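Local atomic coordinates of pesticidal crystal protein CRY4AA (Bacillus thuringiensis, PDB entry 2C9K), a protein that kills mosquito larvae as a pore-forming insecticidal toxin, binding midgut epithelial cells and promoting their colloid-osmotic lysis. Residues H469-I474 against F607-R612. Residues are numbered along the deposited sequence; the frame is centred on the assembly and turned at random.
Sequences HLTTQI and FLPITR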
ATOM      1  N   HIS A 469       3.256  19.423  14.166  1.00 23.69           N
ATOM      2  CA  HIS A 469       4.575  19.819  13.681  1.00 23.02           C
ATOM      3  C   HIS A 469       4.869  19.443  12.240  1.00 24.13           C
ATOM      4  O   HIS A 469       6.033  19.402  11.833  1.00 28.51           O
ATOM      5  CB  HIS A 469       5.660  19.221  14.577  1.00 21.01           C
ATOM      6  CG  HIS A 469       5.793  17.734  14.452  1.00 22.16           C
ATOM      7  ND1 HIS A 469       4.766  16.866  14.747  1.00 23.22           N
ATOM      8  CD2 HIS A 469       6.826  16.965  14.037  1.00 22.90           C
ATOM      9  CE1 HIS A 469       5.157  15.626  14.517  1.00 23.00           C
ATOM     10  NE2 HIS A 469       6.403  15.659  14.085  1.00 23.28           N
ATOM     11  N   LEU A 470       3.830  19.149  11.472  1.00 22.41           N
ATOM     12  CA  LEU A 470       4.006  18.798  10.074  1.00 21.28           C
ATOM     13  C   LEU A 470       2.645  18.551   9.426  1.00 22.34           C
ATOM     14  O   LEU A 470       1.625  18.510  10.104  1.00 22.97           O
ATOM     15  CB  LEU A 470       4.904  17.563   9.945  1.00 20.34           C
ATOM     16  CG  LEU A 470       4.294  16.162  10.044  1.00 22.81           C
ATOM     17  CD1 LEU A 470       5.401  15.139   9.906  1.00 21.98           C
ATOM     18  CD2 LEU A 470       3.559  15.984  11.356  1.00 24.61           C
ATOM     19  N   THR A 471       2.627  18.401   8.110  1.00 23.77           N
ATOM     20  CA  THR A 471       1.379  18.172   7.404  1.00 24.97           C
ATOM     21  C   THR A 471       0.894  16.756   7.624  1.00 26.78           C
ATOM     22  O   THR A 471       1.633  15.792   7.414  1.00 29.34           O
ATOM     23  CB  THR A 471       1.538  18.415   5.893  1.00 24.33           C
ATOM     24  OG1 THR A 471       1.768  19.810   5.659  1.00 26.14           O
ATOM     25  CG2 THR A 471       0.288  17.975   5.141  1.00 23.29           C
ATOM     26  N   THR A 472      -0.353  16.636   8.059  1.00 26.96           N
ATOM     27  CA  THR A 472      -0.949  15.335   8.291  1.00 26.20           C
ATOM     28  C   THR A 472      -1.802  15.000   7.087  1.00 26.38           C
ATOM     29  O   THR A 472      -2.615  15.806   6.639  1.00 26.50           O
ATOM     30  CB  THR A 472      -1.819  15.335   9.547  1.00 25.86           C
ATOM     31  OG1 THR A 472      -1.008  15.660  10.678  1.00 26.24           O
ATOM     32  CG2 THR A 472      -2.441  13.967   9.769  1.00 26.35           C
ATOM     33  N   GLN A 473      -1.600  13.802   6.562  1.00 27.04           N
ATOM     34  CA  GLN A 473      -2.327  13.332   5.397  1.00 27.02           C
ATOM     35  C   GLN A 473      -3.275  12.230   5.857  1.00 26.49           C
ATOM     36  O   GLN A 473      -2.822  11.173   6.290  1.00 28.20           O
ATOM     37  CB  GLN A 473      -1.321  12.780   4.385  1.00 27.72           C
ATOM     38  CG  GLN A 473      -1.784  12.729   2.945  1.00 29.69           C
ATOM     39  CD  GLN A 473      -0.635  12.441   1.996  1.00 29.98           C
ATOM     40  OE1 GLN A 473      -0.060  11.355   2.008  1.00 28.59           O
ATOM     41  NE2 GLN A 473      -0.284  13.428   1.178  1.00 31.49           N
ATOM     42  N   ILE A 474      -4.581  12.485   5.789  1.00 24.71           N
ATOM     43  CA  ILE A 474      -5.578  11.494   6.191  1.00 22.27           C
ATOM     44  C   ILE A 474      -6.437  11.056   5.013  1.00 22.07           C
ATOM     45  O   ILE A 474      -7.323  11.800   4.568  1.00 20.98           O
ATOM     46  CB  ILE A 474      -6.533  12.032   7.278  1.00 23.09           C
ATOM     47  CG1 ILE A 474      -5.757  12.372   8.555  1.00 24.32           C
ATOM     48  CG2 ILE A 474      -7.589  10.978   7.596  1.00 21.81           C
ATOM     49  CD1 ILE A 474      -6.635  12.831   9.702  1.00 24.35           C
ATOM     50  N   PHE A 607      -4.149  18.368   6.770  1.00 20.56           N
ATOM     51  CA  PHE A 607      -4.143  19.403   7.781  1.00 23.77           C
ATOM     52  C   PHE A 607      -2.789  20.093   7.767  1.00 25.77           C
ATOM     53  O   PHE A 607      -1.752  19.461   7.967  1.00 26.02           O
ATOM     54  CB  PHE A 607      -4.417  18.818   9.162  1.00 23.12           C
ATOM     55  CG  PHE A 607      -5.799  18.270   9.319  1.00 24.35           C
ATOM     56  CD1 PHE A 607      -6.103  16.978   8.894  1.00 25.86           C
ATOM     57  CD2 PHE A 607      -6.807  19.052   9.876  1.00 23.80           C
ATOM     58  CE1 PHE A 607      -7.402  16.465   9.026  1.00 27.33           C
ATOM     59  CE2 PHE A 607      -8.102  18.560  10.012  1.00 25.94           C
ATOM     60  CZ  PHE A 607      -8.405  17.259   9.586  1.00 26.86           C
ATOM     61  N   LEU A 608      -2.802  21.395   7.511  1.00 27.66           N
ATOM     62  CA  LEU A 608      -1.567  22.162   7.477  1.00 28.88           C
ATOM     63  C   LEU A 608      -1.420  23.002   8.741  1.00 29.83           C
ATOM     64  O   LEU A 608      -2.218  23.906   8.984  1.00 31.22           O
ATOM     65  CB  LEU A 608      -1.549  23.088   6.259  1.00 28.52           C
ATOM     66  CG  LEU A 608      -1.847  22.485   4.887  1.00 28.35           C
ATOM     67  CD1 LEU A 608      -1.508  23.508   3.803  1.00 28.47           C
ATOM     68  CD2 LEU A 608      -1.035  21.226   4.687  1.00 28.54           C
ATOM     69  N   PRO A 609      -0.408  22.701   9.573  1.00 30.03           N
ATOM     70  CA  PRO A 609      -0.197  23.470  10.803  1.00 30.69           C
ATOM     71  C   PRO A 609       0.106  24.922  10.435  1.00 32.74           C
ATOM     72  O   PRO A 609       0.879  25.174   9.507  1.00 33.38           O
ATOM     73  CB  PRO A 609       1.015  22.791  11.432  1.00 28.43           C
ATOM     74  CG  PRO A 609       0.898  21.388  10.964  1.00 28.82           C
ATOM     75  CD  PRO A 609       0.503  21.544   9.517  1.00 30.02           C
ATOM     76  N   ILE A 610      -0.494  25.872  11.142  1.00 34.73           N
ATOM     77  CA  ILE A 610      -0.234  27.276  10.856  1.00 39.02           C
ATOM     78  C   ILE A 610       0.863  27.823  11.774  1.00 42.73           C
ATOM     79  O   ILE A 610       1.800  28.484  11.314  1.00 41.67           O
ATOM     80  CB  ILE A 610      -1.493  28.140  11.039  1.00 38.01           C
ATOM     81  CG1 ILE A 610      -2.592  27.687  10.082  1.00 37.41           C
ATOM     82  CG2 ILE A 610      -1.158  29.597  10.781  1.00 37.54           C
ATOM     83  CD1 ILE A 610      -3.841  28.540  10.154  1.00 37.79           C
ATOM     84  N   THR A 611       0.737  27.528  13.070  1.00 46.64           N
ATOM     85  CA  THR A 611       1.696  27.978  14.082  1.00 50.93           C
ATOM     86  C   THR A 611       2.804  26.959  14.343  1.00 53.08           C
ATOM     87  O   THR A 611       2.551  25.861  14.837  1.00 53.99           O
ATOM     88  CB  THR A 611       0.967  28.284  15.389  1.00 50.99           C
ATOM     89  N   ARG A 612       4.036  27.331  14.017  1.00 55.72           N
ATOM     90  CA  ARG A 612       5.170  26.445  14.231  1.00 57.82           C
ATOM     91  C   ARG A 612       5.509  26.347  15.725  1.00 58.87           C
ATOM     92  O   ARG A 612       4.707  26.831  16.560  1.00 58.96           O
ATOM     93  CB  ARG A 612       6.374  26.943  13.453  1.00 58.16           C
ATOM     94  OXT ARG A 612       6.574  25.769  16.046  1.00 58.50           O
TER
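The carbonyl oxygen of F607 is gripped twice from the facing strand: by the amide of T472, with N to O 3.2 Å, and by a weaker CA-H···O contact from T471. F607 N returns the bond to T472 O at 3.0 Å, which makes T472 and F607 an antiparallel hydrogen-bonded pair. In the C-terminal beta-sandwich domain of this three-domain Cry toxin, the pair joins strand 471-475 to 600-609, the last strand of the chain; on its other edge strand 471-475 makes backbone hydrogen bonds with G254 and Q256.

The F607 ring and the I474 side chain are both buried, a place that suits their apolar surfaces. F607 CG stands anti to its own carbonyl carbon (chi1 -67°); the ring meets I474 obliquely, CD1 lying 3.8 Å from F607 CE1, while Y519 and I466 also touch F607. T472 shares the face of F607, and its OG1 is hydrogen-bonded to Y467 N in the loop just before the strand. On the other face T471 and L608 run side by side, the methyl CG2 of T471 touching L608 CD2 at 3.5 Å. P609 has no amide hydrogen to continue the ladder, and instead its ring carbons CG and CD pack against L470 O.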